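Local coordinates for glucose-6-phosphate isomerase (Chlamydia trachomatis D/UW-3/CX, PDB 6OTU), which catalyses the reversible isomerization of glucose-6-phosphate to fructose-6-phosphate, at residues D32-G37 and K451-S456; K132-R137 and V259-D264; F406-R411 and V460-S465. All blocks are in the same frame, centred on the assembly; numbering follows the deposited sequence.

Contact 1 (D32-G37 and K451-S456); sequences DLTASG and KGNSPS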
loop_
_atom_site.group_PDB
_atom_site.type_symbol
_atom_site.label_atom_id
_atom_site.label_comp_id
_atom_site.label_asym_id
_atom_site.label_seq_id
_atom_site.Cartn_x
_atom_site.Cartn_y
_atom_site.Cartn_z
ATOM N N ASP A 32 -18.436 6.997 23.951
ATOM C CA ASP A 32 -18.843 7.801 22.800
ATOM C C ASP A 32 -17.895 8.992 22.684
ATOM O O ASP A 32 -18.024 9.985 23.413
ATOM C CB ASP A 32 -20.297 8.237 22.949
ATOM C CG ASP A 32 -20.762 9.175 21.829
ATOM O OD1 ASP A 32 -20.096 9.275 20.774
ATOM O OD2 ASP A 32 -21.818 9.819 22.008
ATOM N N LEU A 33 -16.932 8.898 21.761
ATOM C CA LEU A 33 -15.982 9.993 21.600
ATOM C C LEU A 33 -16.621 11.245 21.015
ATOM O O LEU A 33 -15.969 12.291 21.008
ATOM C CB LEU A 33 -14.796 9.549 20.734
ATOM C CG LEU A 33 -14.011 8.353 21.278
ATOM C CD1 LEU A 33 -13.056 7.735 20.232
ATOM C CD2 LEU A 33 -13.263 8.715 22.571
ATOM N N THR A 34 -17.861 11.174 20.511
ATOM C CA THR A 34 -18.520 12.361 19.981
ATOM C C THR A 34 -19.320 13.129 21.029
ATOM O O THR A 34 -19.801 14.225 20.725
ATOM C CB THR A 34 -19.479 12.018 18.839
ATOM O OG1 THR A 34 -20.645 11.386 19.382
ATOM C CG2 THR A 34 -18.836 11.127 17.768
ATOM N N ALA A 35 -19.504 12.582 22.232
ATOM C CA ALA A 35 -20.227 13.302 23.278
ATOM C C ALA A 35 -19.467 14.554 23.680
ATOM O O ALA A 35 -18.251 14.511 23.885
ATOM C CB ALA A 35 -20.440 12.408 24.498
ATOM N N SER A 36 -20.191 15.666 23.814
ATOM C CA SER A 36 -19.557 16.950 24.091
ATOM C C SER A 36 -18.733 16.876 25.370
ATOM O O SER A 36 -19.155 16.282 26.366
ATOM C CB SER A 36 -20.610 18.051 24.193
ATOM O OG SER A 36 -20.909 18.335 25.545
ATOM N N GLY A 37 -17.523 17.433 25.316
ATOM C CA GLY A 37 -16.610 17.412 26.443
ATOM C C GLY A 37 -15.933 16.091 26.759
ATOM O O GLY A 37 -15.287 15.991 27.807
ATOM N N LYS A 451 -19.916 11.239 11.280
ATOM C CA LYS A 451 -20.474 10.562 12.445
ATOM C C LYS A 451 -19.445 10.412 13.549
ATOM O O LYS A 451 -19.814 10.326 14.726
ATOM C CB LYS A 451 -21.028 9.189 12.042
ATOM C CG LYS A 451 -21.966 9.224 10.805
ATOM C CD LYS A 451 -22.592 7.840 10.477
ATOM C CE LYS A 451 -22.653 7.545 8.960
ATOM N NZ LYS A 451 -21.444 6.806 8.426
ATOM N N GLY A 452 -18.159 10.375 13.196
ATOM C CA GLY A 452 -17.127 10.312 14.209
ATOM C C GLY A 452 -17.058 8.921 14.818
ATOM O O GLY A 452 -17.502 7.931 14.234
ATOM N N ASN A 453 -16.496 8.868 16.029
ATOM C CA ASN A 453 -16.276 7.614 16.755
ATOM C C ASN A 453 -15.392 6.647 15.979
ATOM O O ASN A 453 -15.466 5.435 16.174
ATOM C CB ASN A 453 -17.594 6.931 17.134
ATOM C CG ASN A 453 -18.032 7.276 18.546
ATOM O OD1 ASN A 453 -17.195 7.560 19.407
ATOM N ND2 ASN A 453 -19.335 7.274 18.786
ATOM N N SER A 454 -14.531 7.170 15.112
ATOM C CA SER A 454 -13.575 6.339 14.403
ATOM C C SER A 454 -12.252 6.436 15.154
ATOM O O SER A 454 -11.681 7.539 15.249
ATOM C CB SER A 454 -13.430 6.798 12.948
ATOM O OG SER A 454 -12.237 6.355 12.345
ATOM N N PRO A 455 -11.754 5.346 15.738
ATOM C CA PRO A 455 -10.671 5.457 16.722
ATOM C C PRO A 455 -9.291 5.597 16.091
ATOM O O PRO A 455 -9.034 5.169 14.965
ATOM C CB PRO A 455 -10.776 4.138 17.503
ATOM C CG PRO A 455 -11.371 3.186 16.531
ATOM C CD PRO A 455 -12.305 3.976 15.663
ATOM N N SER A 456 -8.380 6.188 16.866
ATOM C CA SER A 456 -7.006 6.314 16.411
ATOM C C SER A 456 -6.081 6.516 17.601
ATOM O O SER A 456 -6.519 6.881 18.699
ATOM C CB SER A 456 -6.841 7.464 15.402
ATOM O OG SER A 456 -7.275 8.704 15.933
#
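Asp32 faces Asn453, whose amide answers both the Asp32 carboxylate and the backbone next to it. Asn453 ND2 donates to Asp32 OD1 at 2.9 Å through a bent bond, while the two side chains cross at about a right angle. Asp32 OD1 takes two further hydrogens from its own loop, from Thr34 N at 2.9 Å, which makes an Asx turn, and from Thr34 OG1 at 2.6 Å. Asn453 ND2 meets OD1 from one face of the carboxylate and Thr34 N from the opposite face, with Thr34 OG1 near the plane on the syn side. Aspartate suits the place because one short, charged acceptor can serve three donors, and the type I turn from Asp32 to Ala35 brings two of them round to it.

At Leu33 the backbone does the polar work: Leu33 N donates to Asn453 OD1 at 2.7 Å, in the carbonyl plane and on a lone pair. Leu33 CB lies 3.4 Å from that same Asn453 OD1. A leucine suits this buried place against Ala438 of helix 422-439, with Arg62 alongside.

Thr34 divides its two branches. With chi1 at 73°, OG1 turns to Asp32, while the methyl CG2 rests 3.3 Å from Lys451 O. Thr34 CG2 also comes within 4.0 Å of Gly452 CA; a side-chain carbon there would point at Thr34 and run into CG2, and the positive phi favours glycine in its own right. Asn453 follows with a left-handed backbone (phi 59°), which asparagine tolerates well.

The contact joins the loop before helix 41-46 to the loop leading into strand 456-461. One amide uses both its oxygen and its nitrogen, so its flip is fixed, and the three donors around OD1 would be expected to favour the charged carboxylate.

Contact 2 (K132-R137 and V259-D264); sequences KEEALR and VFHLWD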
loop_
_atom_site.group_PDB
_atom_site.type_symbol
_atom_site.label_atom_id
_atom_site.label_comp_id
_atom_site.label_asym_id
_atom_site.label_seq_id
_atom_site.Cartn_x
_atom_site.Cartn_y
_atom_site.Cartn_z
ATOM N N LYS A 132 27.601 -10.075 17.278
ATOM C CA LYS A 132 28.711 -9.161 17.529
ATOM C C LYS A 132 29.903 -9.491 16.640
ATOM O O LYS A 132 30.534 -8.591 16.071
ATOM C CB LYS A 132 29.104 -9.197 19.003
ATOM C CG LYS A 132 30.218 -8.238 19.323
ATOM C CD LYS A 132 30.390 -8.026 20.812
ATOM C CE LYS A 132 31.301 -6.829 21.074
ATOM N NZ LYS A 132 31.629 -6.618 22.528
ATOM N N GLU A 133 30.212 -10.779 16.484
ATOM C CA GLU A 133 31.285 -11.171 15.580
ATOM C C GLU A 133 30.978 -10.778 14.139
ATOM O O GLU A 133 31.889 -10.398 13.395
ATOM C CB GLU A 133 31.545 -12.671 15.676
ATOM C CG GLU A 133 31.995 -13.150 17.040
ATOM C CD GLU A 133 31.941 -14.661 17.160
ATOM O OE1 GLU A 133 31.918 -15.170 18.300
ATOM O OE2 GLU A 133 31.923 -15.337 16.109
ATOM N N GLU A 134 29.710 -10.885 13.719
ATOM C CA GLU A 134 29.347 -10.481 12.359
ATOM C C GLU A 134 29.509 -8.979 12.167
ATOM O O GLU A 134 30.038 -8.532 11.143
ATOM C CB GLU A 134 27.905 -10.894 12.037
ATOM C CG GLU A 134 27.711 -12.398 11.852
ATOM C CD GLU A 134 28.588 -12.985 10.748
ATOM O OE1 GLU A 134 28.504 -12.508 9.600
ATOM O OE2 GLU A 134 29.360 -13.931 11.030
ATOM N N ALA A 135 29.047 -8.191 13.145
ATOM C CA ALA A 135 29.111 -6.735 13.049
ATOM C C ALA A 135 30.553 -6.235 12.955
ATOM O O ALA A 135 30.847 -5.317 12.182
ATOM C CB ALA A 135 28.407 -6.112 14.249
ATOM N N LEU A 136 31.473 -6.818 13.726
ATOM C CA LEU A 136 32.853 -6.374 13.589
ATOM C C LEU A 136 33.431 -6.803 12.249
ATOM O O LEU A 136 34.264 -6.091 11.673
ATOM C CB LEU A 136 33.709 -6.878 14.753
ATOM C CG LEU A 136 33.108 -6.582 16.134
ATOM C CD1 LEU A 136 33.506 -7.653 17.146
ATOM C CD2 LEU A 136 33.447 -5.168 16.639
ATOM N N ARG A 137 32.982 -7.941 11.719
ATOM C CA ARG A 137 33.368 -8.277 10.359
ATOM C C ARG A 137 32.771 -7.289 9.371
ATOM O O ARG A 137 33.403 -6.976 8.362
ATOM C CB ARG A 137 32.950 -9.709 10.032
ATOM C CG ARG A 137 33.752 -10.747 10.805
ATOM C CD ARG A 137 33.329 -12.155 10.461
ATOM N NE ARG A 137 33.417 -12.373 9.026
ATOM C CZ ARG A 137 32.378 -12.654 8.250
ATOM N NH1 ARG A 137 32.564 -12.829 6.950
ATOM N NH2 ARG A 137 31.165 -12.767 8.768
ATOM N N VAL A 259 30.861 -13.289 2.731
ATOM C CA VAL A 259 29.638 -13.979 3.119
ATOM C C VAL A 259 29.330 -13.605 4.561
ATOM O O VAL A 259 30.174 -13.796 5.445
ATOM C CB VAL A 259 29.758 -15.508 2.978
ATOM C CG1 VAL A 259 28.527 -16.197 3.592
ATOM C CG2 VAL A 259 29.974 -15.912 1.503
ATOM N N PHE A 260 28.128 -13.072 4.802
ATOM C CA PHE A 260 27.644 -12.763 6.144
ATOM C C PHE A 260 26.515 -13.723 6.510
ATOM O O PHE A 260 25.845 -14.286 5.645
ATOM C CB PHE A 260 27.175 -11.297 6.250
ATOM C CG PHE A 260 28.276 -10.287 6.022
ATOM C CD1 PHE A 260 29.071 -9.854 7.077
ATOM C CD2 PHE A 260 28.530 -9.784 4.740
ATOM C CE1 PHE A 260 30.094 -8.918 6.865
ATOM C CE2 PHE A 260 29.547 -8.860 4.512
ATOM C CZ PHE A 260 30.338 -8.427 5.578
ATOM N N HIS A 261 26.303 -13.906 7.806
ATOM C CA HIS A 261 25.380 -14.917 8.301
ATOM C C HIS A 261 24.276 -14.311 9.156
ATOM O O HIS A 261 24.506 -13.367 9.922
ATOM C CB HIS A 261 26.111 -15.971 9.146
ATOM C CG HIS A 261 27.261 -16.617 8.451
ATOM N ND1 HIS A 261 28.525 -16.658 8.995
ATOM C CD2 HIS A 261 27.342 -17.256 7.260
ATOM C CE1 HIS A 261 29.337 -17.292 8.169
ATOM N NE2 HIS A 261 28.644 -17.663 7.107
ATOM N N LEU A 262 23.086 -14.875 9.016
ATOM C CA LEU A 262 22.075 -14.938 10.056
ATOM C C LEU A 262 21.944 -16.415 10.443
ATOM O O LEU A 262 22.777 -17.238 10.071
ATOM C CB LEU A 262 20.765 -14.303 9.580
ATOM C CG LEU A 262 19.993 -14.967 8.433
ATOM C CD1 LEU A 262 18.512 -14.603 8.543
ATOM C CD2 LEU A 262 20.547 -14.574 7.044
ATOM N N TRP A 263 20.903 -16.760 11.195
ATOM C CA TRP A 263 20.729 -18.127 11.686
ATOM C C TRP A 263 19.256 -18.513 11.594
ATOM O O TRP A 263 18.395 -17.688 11.272
ATOM C CB TRP A 263 21.293 -18.264 13.116
ATOM C CG TRP A 263 22.732 -17.840 13.119
ATOM C CD1 TRP A 263 23.821 -18.636 12.900
ATOM C CD2 TRP A 263 23.233 -16.503 13.245
ATOM N NE1 TRP A 263 24.967 -17.879 12.907
ATOM C CE2 TRP A 263 24.632 -16.569 13.118
ATOM C CE3 TRP A 263 22.632 -15.258 13.455
ATOM C CZ2 TRP A 263 25.439 -15.439 13.204
ATOM C CZ3 TRP A 263 23.439 -14.135 13.533
ATOM C CH2 TRP A 263 24.824 -14.233 13.410
ATOM N N ASP A 264 18.971 -19.788 11.884
ATOM C CA ASP A 264 17.634 -20.343 11.655
ATOM C C ASP A 264 16.571 -19.712 12.549
ATOM O O ASP A 264 15.410 -19.597 12.139
ATOM C CB ASP A 264 17.651 -21.856 11.855
ATOM C CG ASP A 264 18.020 -22.591 10.585
ATOM O OD1 ASP A 264 18.198 -21.907 9.554
ATOM O OD2 ASP A 264 18.144 -23.833 10.611
#
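Glu134 and Arg137 of helix 122-148 meet strand 258-262 in a helix-on-sheet contact, at an outermost strand of the five-stranded parallel sheet belonging to a SIS-type alpha/beta domain. The helix segment runs nearly antiparallel to the strand, at 154° between directions, with the axes 9.0 Å apart. Phe260 spends its backbone groups on the neighbouring strand 240-245, whereas Val259 O and His261 N turn to the helix and bond to its side chains.

His261 N donates to Glu134 OE1 at 3.2 Å, approaching from well above the carboxylate plane. Arg137 NH1 donates to Val259 O at 3.0 Å in an almost straight bond (168°) that leaves in the guanidinium plane. Between the two, Arg137 NH2 forms a salt bridge with Glu134 OE1 at 2.8 Å, the residues standing three apart on the helix. A bend at chi2 (-58°) places Glu134 CD, which carries both oxygens, beside His261 N.

Aromatic side chains border the glutamate. Glu134 OE1 lies at the edge of the Phe260 ring, 3.7 Å from Phe260 CD1, and Glu134 CG touches Trp263 CH2 at 3.8 Å. Glu134 OE2 comes to 3.5 Å from His261 ND1, although the histidine's stronger partner is Asp251, through NE2; Trp263 NE1 likewise bonds Gln246.

Long charged side chains suit an edge strand, since they can reach backbone groups that no further strand covers. Glu258 shares the arginine through NH1, while the Arg137 salt bridge and the His261 N-H would be expected to favour the carboxylate form of the buried Glu134.

Contact 3 (F406-R411 and V460-S465); sequences FLHNQR and VAQQLS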
loop_
_atom_site.group_PDB
_atom_site.type_symbol
_atom_site.label_atom_id
_atom_site.label_comp_id
_atom_site.label_asym_id
_atom_site.label_seq_id
_atom_site.Cartn_x
_atom_site.Cartn_y
_atom_site.Cartn_z
ATOM N N PHE A 406 6.242 13.238 13.601
ATOM C CA PHE A 406 7.453 13.800 14.181
ATOM C C PHE A 406 7.300 15.306 14.312
ATOM O O PHE A 406 6.552 15.948 13.557
ATOM C CB PHE A 406 8.691 13.438 13.346
ATOM C CG PHE A 406 8.809 11.969 13.097
ATOM C CD1 PHE A 406 9.433 11.151 14.022
ATOM C CD2 PHE A 406 8.225 11.389 11.977
ATOM C CE1 PHE A 406 9.517 9.773 13.825
ATOM C CE2 PHE A 406 8.309 10.015 11.765
ATOM C CZ PHE A 406 8.956 9.205 12.702
ATOM N N LEU A 407 7.996 15.858 15.311
ATOM C CA LEU A 407 8.001 17.300 15.520
ATOM C C LEU A 407 8.914 18.040 14.544
ATOM O O LEU A 407 8.741 19.251 14.359
ATOM C CB LEU A 407 8.430 17.624 16.955
ATOM C CG LEU A 407 7.548 16.989 18.036
ATOM C CD1 LEU A 407 8.019 17.400 19.420
ATOM C CD2 LEU A 407 6.075 17.345 17.854
ATOM N N HIS A 408 9.878 17.355 13.921
ATOM C CA HIS A 408 10.891 18.025 13.120
ATOM C C HIS A 408 11.230 17.202 11.898
ATOM O O HIS A 408 11.171 15.972 11.922
ATOM C CB HIS A 408 12.177 18.270 13.912
ATOM C CG HIS A 408 12.001 19.228 15.034
ATOM N ND1 HIS A 408 11.900 20.588 14.833
ATOM C CD2 HIS A 408 11.878 19.029 16.365
ATOM C CE1 HIS A 408 11.721 21.184 15.997
ATOM N NE2 HIS A 408 11.715 20.262 16.943
ATOM N N ASN A 409 11.601 17.898 10.829
ATOM C CA ASN A 409 11.965 17.192 9.614
ATOM C C ASN A 409 13.396 16.650 9.713
ATOM O O ASN A 409 14.180 17.006 10.610
ATOM C CB ASN A 409 11.784 18.095 8.391
ATOM C CG ASN A 409 12.663 19.333 8.426
ATOM O OD1 ASN A 409 13.894 19.240 8.406
ATOM N ND2 ASN A 409 12.028 20.510 8.437
ATOM N N GLN A 410 13.728 15.756 8.780
ATOM C CA GLN A 410 15.052 15.150 8.771
ATOM C C GLN A 410 16.079 16.009 8.045
ATOM O O GLN A 410 17.239 16.074 8.461
ATOM C CB GLN A 410 15.004 13.768 8.116
ATOM C CG GLN A 410 14.309 12.700 8.921
ATOM C CD GLN A 410 14.314 11.366 8.190
ATOM O OE1 GLN A 410 13.637 11.201 7.172
ATOM N NE2 GLN A 410 15.107 10.418 8.687
ATOM N N ARG A 411 15.681 16.684 6.971
ATOM C CA ARG A 411 16.664 17.199 6.034
ATOM C C ARG A 411 16.992 18.670 6.226
ATOM O O ARG A 411 17.865 19.176 5.518
ATOM C CB ARG A 411 16.186 16.960 4.609
ATOM C CG ARG A 411 16.156 15.484 4.270
ATOM C CD ARG A 411 15.661 15.286 2.883
ATOM N NE ARG A 411 15.326 13.897 2.635
ATOM C CZ ARG A 411 16.085 13.068 1.928
ATOM N NH1 ARG A 411 17.230 13.496 1.409
ATOM N NH2 ARG A 411 15.697 11.812 1.735
ATOM N N VAL A 460 4.568 9.804 18.475
ATOM C CA VAL A 460 5.418 10.900 18.006
ATOM C C VAL A 460 6.793 10.818 18.652
ATOM O O VAL A 460 6.910 10.556 19.854
ATOM C CB VAL A 460 4.800 12.292 18.297
ATOM C CG1 VAL A 460 5.482 13.378 17.448
ATOM C CG2 VAL A 460 3.322 12.291 18.059
ATOM N N ALA A 461 7.831 11.088 17.859
ATOM C CA ALA A 461 9.180 11.333 18.352
ATOM C C ALA A 461 9.618 12.718 17.892
ATOM O O ALA A 461 8.986 13.327 17.022
ATOM C CB ALA A 461 10.166 10.261 17.863
ATOM N N GLN A 462 10.704 13.226 18.494
ATOM C CA GLN A 462 11.232 14.537 18.095
ATOM C C GLN A 462 11.594 14.567 16.612
ATOM O O GLN A 462 11.298 15.534 15.899
ATOM C CB GLN A 462 12.471 14.894 18.914
ATOM C CG GLN A 462 12.185 15.440 20.269
ATOM C CD GLN A 462 11.350 16.691 20.225
ATOM O OE1 GLN A 462 11.413 17.479 19.275
ATOM N NE2 GLN A 462 10.556 16.887 21.262
ATOM N N GLN A 463 12.281 13.531 16.144
ATOM C CA GLN A 463 12.812 13.544 14.793
ATOM C C GLN A 463 13.136 12.109 14.426
ATOM O O GLN A 463 13.582 11.335 15.274
ATOM C CB GLN A 463 14.050 14.454 14.703
ATOM C CG GLN A 463 14.692 14.607 13.340
ATOM C CD GLN A 463 16.070 15.265 13.408
ATOM O OE1 GLN A 463 16.945 14.813 14.144
ATOM N NE2 GLN A 463 16.261 16.337 12.646
ATOM N N LEU A 464 12.846 11.751 13.184
ATOM C CA LEU A 464 13.229 10.450 12.671
ATOM C C LEU A 464 14.748 10.396 12.556
ATOM O O LEU A 464 15.380 11.328 12.056
ATOM C CB LEU A 464 12.556 10.196 11.316
ATOM C CG LEU A 464 12.761 8.840 10.622
ATOM C CD1 LEU A 464 12.434 7.670 11.549
ATOM C CD2 LEU A 464 11.947 8.750 9.340
ATOM N N SER A 465 15.330 9.309 13.037
ATOM C CA SER A 465 16.776 9.147 13.077
ATOM C C SER A 465 17.074 7.658 12.976
ATOM O O SER A 465 16.157 6.831 13.026
ATOM C CB SER A 465 17.355 9.727 14.368
ATOM O OG SER A 465 16.858 8.998 15.482
HETATM O O HOH W 1 11.719 13.412 11.190
#
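Phe406 offers one face of its ring to Leu464, whose CB stands 4.0 Å from the centroid of the Phe406 ring and only 14° off the normal, a CH-pi contact displaced toward the rim. Ala461 CB approaches Phe406 CD1 at 4.0 Å, and Ile468 and Leu472 of helix 466-487 also touch this phenylalanine, a large flat side chain fitting such an apolar site. The His408 ring is met at its edge and in its plane by Gln462 OE1, which lies 3.3 Å from His408 CD2, the two side chains running side by side.

Both rings are carried by the parallel pairing of strands 401-406 and 456-461, with Phe406 bridged to Ala461. Helix 422-439 connects these adjacent strands, a beta-alpha-beta crossover, and Ser465 N-caps helix 466-487 through OG to Ile468 N. Leu407 N donates to Ala461 O at 3.2 Å. Each chain then turns a corner, at Leu407 and at Gln462. Here Leu407 CD2 packs against Val460 CG1, the side chains at about a right angle, and beyond them lie Thr533 and Leu532 of the second subunit.

Past the corner, a water and side-chain amides also link the two chains. The water donates to His408 O at 2.7 Å and accepts from Leu464 N at 2.8 Å. Gln463 CG is anti to its backbone N (chi1 -178°), and from there the extended chain carries Gln463 NE2 to Asn409 O, 3.0 Å away along a straight bond (167°). The Gln410 amide lies against Leu464, with Gln410 NE2 3.4 Å from Leu464 CG. Gln410 NE2 is held chiefly by Ala170 O and also bonds Ser174 OG, while its link to Leu464 O is weak. Asp190 of the second subunit accepts from the backbone N of Gln410 and Arg411.

In the fold
Contacts 1 and 3 sit at the two ends of strand 456-461, their centres about 29 Å apart: contact 1 holds the loop leading into it, and contact 3 pairs its far end with strand 401-406. Contact 2 belongs to the other, parallel sheet. Its centre lies about 50 Å from that of contact 1, across the chain's centre, and about 31 Å from that of contact 3. None of the three includes the active-site residues Glu355, His386 and Lys501. Contact 2 lies away from the site, the Trp263 side chain about 12 Å from bound glucose-6-phosphate, though Asp264 O, next in the chain, bonds the pocket residue Lys211. Contact 3 instead borders the second subunit.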